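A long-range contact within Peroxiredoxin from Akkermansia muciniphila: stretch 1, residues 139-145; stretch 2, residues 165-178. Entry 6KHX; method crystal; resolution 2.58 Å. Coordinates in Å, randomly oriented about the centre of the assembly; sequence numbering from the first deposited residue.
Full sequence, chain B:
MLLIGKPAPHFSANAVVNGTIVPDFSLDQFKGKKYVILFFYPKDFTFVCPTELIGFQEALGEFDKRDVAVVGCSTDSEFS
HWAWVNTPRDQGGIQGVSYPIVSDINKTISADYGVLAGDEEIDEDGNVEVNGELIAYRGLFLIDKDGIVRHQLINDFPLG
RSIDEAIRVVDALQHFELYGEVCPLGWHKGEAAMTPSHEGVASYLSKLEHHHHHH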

# COMPACT_ATOMS: atom_id res chain seq x y z
N GLY B 139 23.35 -32.35 -5.06
CA GLY B 139 22.73 -32.22 -3.75
C GLY B 139 22.35 -33.59 -3.20
O GLY B 139 21.86 -34.44 -3.94
N LEU B 140 22.53 -33.79 -1.90
CA LEU B 140 22.19 -35.08 -1.31
C LEU B 140 21.49 -34.87 0.02
O LEU B 140 21.90 -34.02 0.82
N PHE B 141 20.43 -35.64 0.25
CA PHE B 141 19.61 -35.53 1.45
C PHE B 141 19.36 -36.91 2.04
O PHE B 141 19.05 -37.86 1.31
N LEU B 142 19.50 -37.00 3.36
CA LEU B 142 19.09 -38.16 4.13
C LEU B 142 17.74 -37.86 4.79
O LEU B 142 17.62 -36.90 5.55
N ILE B 143 16.74 -38.68 4.47
CA ILE B 143 15.37 -38.50 4.95
C ILE B 143 15.01 -39.72 5.79
O ILE B 143 15.15 -40.85 5.32
N ASP B 144 14.57 -39.50 7.03
CA ASP B 144 14.26 -40.64 7.89
C ASP B 144 12.86 -41.17 7.57
O ASP B 144 12.17 -40.69 6.67
N LYS B 145 12.44 -42.19 8.32
CA LYS B 145 11.16 -42.83 8.02
C LYS B 145 9.97 -41.91 8.30
O LYS B 145 8.86 -42.21 7.84
N GLU B 165 30.52 -41.79 2.62
CA GLU B 165 29.99 -40.80 3.55
C GLU B 165 28.48 -40.91 3.69
O GLU B 165 27.93 -40.74 4.79
N ALA B 166 27.77 -41.22 2.60
CA ALA B 166 26.33 -41.40 2.68
C ALA B 166 25.99 -42.59 3.58
O ALA B 166 25.14 -42.48 4.48
N ILE B 167 26.66 -43.72 3.37
CA ILE B 167 26.43 -44.89 4.21
C ILE B 167 26.80 -44.61 5.66
O ILE B 167 26.12 -45.05 6.59
N ARG B 168 27.89 -43.86 5.88
CA ARG B 168 28.31 -43.56 7.24
C ARG B 168 27.26 -42.73 7.96
O ARG B 168 26.95 -42.98 9.13
N VAL B 169 26.71 -41.73 7.27
CA VAL B 169 25.67 -40.90 7.88
C VAL B 169 24.41 -41.71 8.13
O VAL B 169 23.74 -41.54 9.16
N VAL B 170 24.07 -42.63 7.22
CA VAL B 170 22.94 -43.52 7.46
C VAL B 170 23.15 -44.33 8.73
O VAL B 170 22.26 -44.44 9.58
N ASP B 171 24.34 -44.92 8.87
CA ASP B 171 24.63 -45.72 10.05
C ASP B 171 24.57 -44.88 11.31
O ASP B 171 24.08 -45.34 12.35
N ALA B 172 25.06 -43.64 11.25
CA ALA B 172 24.99 -42.78 12.43
C ALA B 172 23.54 -42.46 12.80
O ALA B 172 23.17 -42.52 13.98
N LEU B 173 22.71 -42.12 11.81
CA LEU B 173 21.31 -41.82 12.10
C LEU B 173 20.62 -43.03 12.72
O LEU B 173 19.91 -42.91 13.73
N GLN B 174 20.83 -44.21 12.14
CA GLN B 174 20.18 -45.41 12.65
C GLN B 174 20.69 -45.78 14.04
O GLN B 174 19.91 -46.22 14.89
N HIS B 175 21.98 -45.57 14.29
CA HIS B 175 22.51 -45.84 15.63
C HIS B 175 21.89 -44.91 16.66
O HIS B 175 21.50 -45.35 17.75
N PHE B 176 21.78 -43.62 16.34
CA PHE B 176 21.16 -42.70 17.29
C PHE B 176 19.69 -43.06 17.51
O PHE B 176 19.18 -42.97 18.64
N GLU B 177 19.00 -43.49 16.45
CA GLU B 177 17.61 -43.87 16.60
C GLU B 177 17.45 -45.11 17.48
O GLU B 177 16.53 -45.18 18.29
N LEU B 178 18.36 -46.09 17.33
CA LEU B 178 18.25 -47.34 18.07
C LEU B 178 18.64 -47.18 19.53
O LEU B 178 17.90 -47.59 20.43

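A strand laid along a helix is one of the simplest packing units in an α/β fold, and here the two run nearly parallel, their N-to-C directions 22° apart and their axes 9.9 Å from each other at closest approach. That spacing leaves room for one layer of side chains from each side. No direct hydrogen bond crosses the gap, so apolar contacts do the work until the strand ends, where water takes over.

Gly139 opens the strand stretch out of reach of the helix and contributes nothing to the contact. Leu140 is the first residue to point toward it. Its chi1 is t and its chi2, at 140°, lies between wells; CD1 comes to 4.4 Å from CB of Ala166. This is a loose touch, made to a small residue whose own CA-to-CB bond points sideways.

Phe141 obeys the alternation of a strand and stays out of reach of the helix, its m chi1 side chain taking no part in the contact.

Leu142 is the centre of the contact, with 89 Å² covered by the helix, the largest share of any residue here. Its CA lies 7.4 Å from the CA of Val170, and in its t, p rotamer it reaches three helix residues. CD2 meets CG1 of Val169 at 3.7 Å and CD2 of Leu173 at 3.8 Å, and Val170 is approached most closely by CD1, 3.9 Å from its CG2. Val169 and Leu173 both point toward the strand; they are four residues apart, about one helical turn, and so present themselves on the same face. Val170 points sideways, yet with chi1 at t its CG2 still reaches the leucine. Leu173 shares the t, p rotamer of Leu142. One strand leucine thus fits among three branched aliphatic side chains of the helix, and the rule to read is i, i+1 and i+4.

Ile143, m at chi1 and t at chi2, points away, completing the alternation.

Asp144 follows the strand but still points toward the helix, with chi1 at p. Its CB packs 3.9 Å from CD2 of Leu173, extending the apolar patch by one methylene, and lies equally far, 3.9 Å, from OE2 of Glu177. Here two carboxylates approach each other: Asp144 OD2 and Glu177 OE2 are 4.3 Å apart, a pairing of like charges that would be unfavourable if left bare. Water 1 sits between them and donates to both, at 3.1 Å to Asp144 OD2 and 2.7 Å to Glu177 OE2. Glu177, an m, t rotamer one turn beyond Leu173, carries the toward-facing series on to the exposed edge.

Lys145 turns its side chain sideways, extended beyond an m chi1, and takes part through its backbone instead. Its N donates to water 2 at 3.0 Å, and that water donates to Glu177 OE2 at 2.8 Å. A single carboxylate oxygen therefore receives both waters, tying the loop after the strand to the helix.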

# COMPACT_ATOMS: atom_id res chain seq x y z
CB LEU B 140 23.43 -35.97 -1.13
CG LEU B 140 23.17 -37.37 -0.57
CD1 LEU B 140 24.04 -38.42 -1.27
CD2 LEU B 140 23.40 -37.40 0.94
CB PHE B 141 18.26 -34.84 1.18
CG PHE B 141 18.38 -33.48 0.56
CD1 PHE B 141 18.61 -33.34 -0.80
CD2 PHE B 141 18.31 -32.35 1.35
CE1 PHE B 141 18.74 -32.10 -1.37
CE2 PHE B 141 18.44 -31.10 0.79
CZ PHE B 141 18.65 -30.97 -0.57
CB LEU B 142 20.14 -38.51 5.19
CG LEU B 142 19.74 -39.68 6.09
CD1 LEU B 142 19.42 -40.91 5.23
CD2 LEU B 142 20.81 -39.99 7.12
CB ILE B 143 14.39 -38.34 3.77
CG1 ILE B 143 14.85 -37.21 2.84
CG2 ILE B 143 12.99 -38.09 4.27
CD1 ILE B 143 14.18 -37.24 1.49
CB ASP B 144 14.45 -40.28 9.37
CG ASP B 144 13.42 -39.28 9.91
OD1 ASP B 144 12.33 -39.10 9.33
OD2 ASP B 144 13.73 -38.65 10.96
CB LYS B 145 11.01 -44.13 8.82
CG LYS B 145 11.88 -45.26 8.30
CD LYS B 145 11.59 -46.54 9.05
CE LYS B 145 12.46 -47.69 8.59
NZ LYS B 145 12.14 -48.93 9.35
CB GLU B 165 30.39 -39.39 3.10
CG GLU B 165 29.97 -38.26 4.06
CD GLU B 165 30.52 -38.40 5.47
OE1 GLU B 165 31.60 -39.01 5.65
OE2 GLU B 165 29.87 -37.90 6.41
CB ALA B 166 25.75 -41.59 1.29
CB ILE B 167 27.16 -46.11 3.63
CG1 ILE B 167 26.43 -46.59 2.37
CG2 ILE B 167 27.27 -47.24 4.65
CD1 ILE B 167 27.14 -47.65 1.61
CB ARG B 168 29.65 -42.82 7.24
CG ARG B 168 30.28 -42.70 8.61
CD ARG B 168 31.44 -41.72 8.61
NE ARG B 168 30.97 -40.33 8.60
CZ ARG B 168 30.68 -39.64 9.70
NH1 ARG B 168 30.80 -40.21 10.89
NH2 ARG B 168 30.26 -38.38 9.62
CB VAL B 169 25.40 -39.66 7.01
CG1 VAL B 169 24.31 -38.82 7.62
CG2 VAL B 169 26.66 -38.83 6.86
CB VAL B 170 22.70 -44.43 6.24
CG1 VAL B 170 21.75 -45.56 6.61
CG2 VAL B 170 22.16 -43.63 5.07
CB ASP B 171 25.99 -46.42 9.92
CG ASP B 171 25.96 -47.59 8.95
OD1 ASP B 171 24.86 -48.15 8.72
OD2 ASP B 171 27.02 -47.95 8.41
CB ALA B 172 25.78 -41.50 12.19
CB LEU B 173 20.58 -41.38 10.84
CG LEU B 173 19.06 -41.26 11.04
CD1 LEU B 173 18.76 -40.17 12.05
CD2 LEU B 173 18.31 -41.02 9.74
CB GLN B 174 20.38 -46.57 11.67
CG GLN B 174 19.54 -46.43 10.40
CD GLN B 174 19.83 -47.51 9.38
OE1 GLN B 174 20.76 -48.30 9.53
NE2 GLN B 174 19.03 -47.55 8.32
CB HIS B 175 24.03 -45.70 15.64
CG HIS B 175 24.64 -46.07 16.95
ND1 HIS B 175 25.15 -47.32 17.21
CD2 HIS B 175 24.82 -45.35 18.09
CE1 HIS B 175 25.61 -47.37 18.44
NE2 HIS B 175 25.42 -46.18 19.00
CB PHE B 176 21.27 -41.25 16.81
CG PHE B 176 20.48 -40.28 17.64
CD1 PHE B 176 20.94 -39.88 18.88
CD2 PHE B 176 19.28 -39.77 17.18
CE1 PHE B 176 20.22 -38.99 19.65
CE2 PHE B 176 18.55 -38.88 17.95
CZ PHE B 176 19.02 -38.49 19.19
CB GLU B 177 16.99 -44.10 15.22
CG GLU B 177 16.74 -42.82 14.46
CD GLU B 177 16.20 -43.08 13.07
OE1 GLU B 177 16.48 -44.17 12.54
OE2 GLU B 177 15.48 -42.21 12.54
CB LEU B 178 19.11 -48.42 17.41
CG LEU B 178 18.52 -49.23 16.26
CD1 LEU B 178 19.59 -50.10 15.61
CD2 LEU B 178 17.36 -50.07 16.75
O HOH W 1 15.42 -39.60 13.40
O HOH W 2 13.26 -43.10 11.04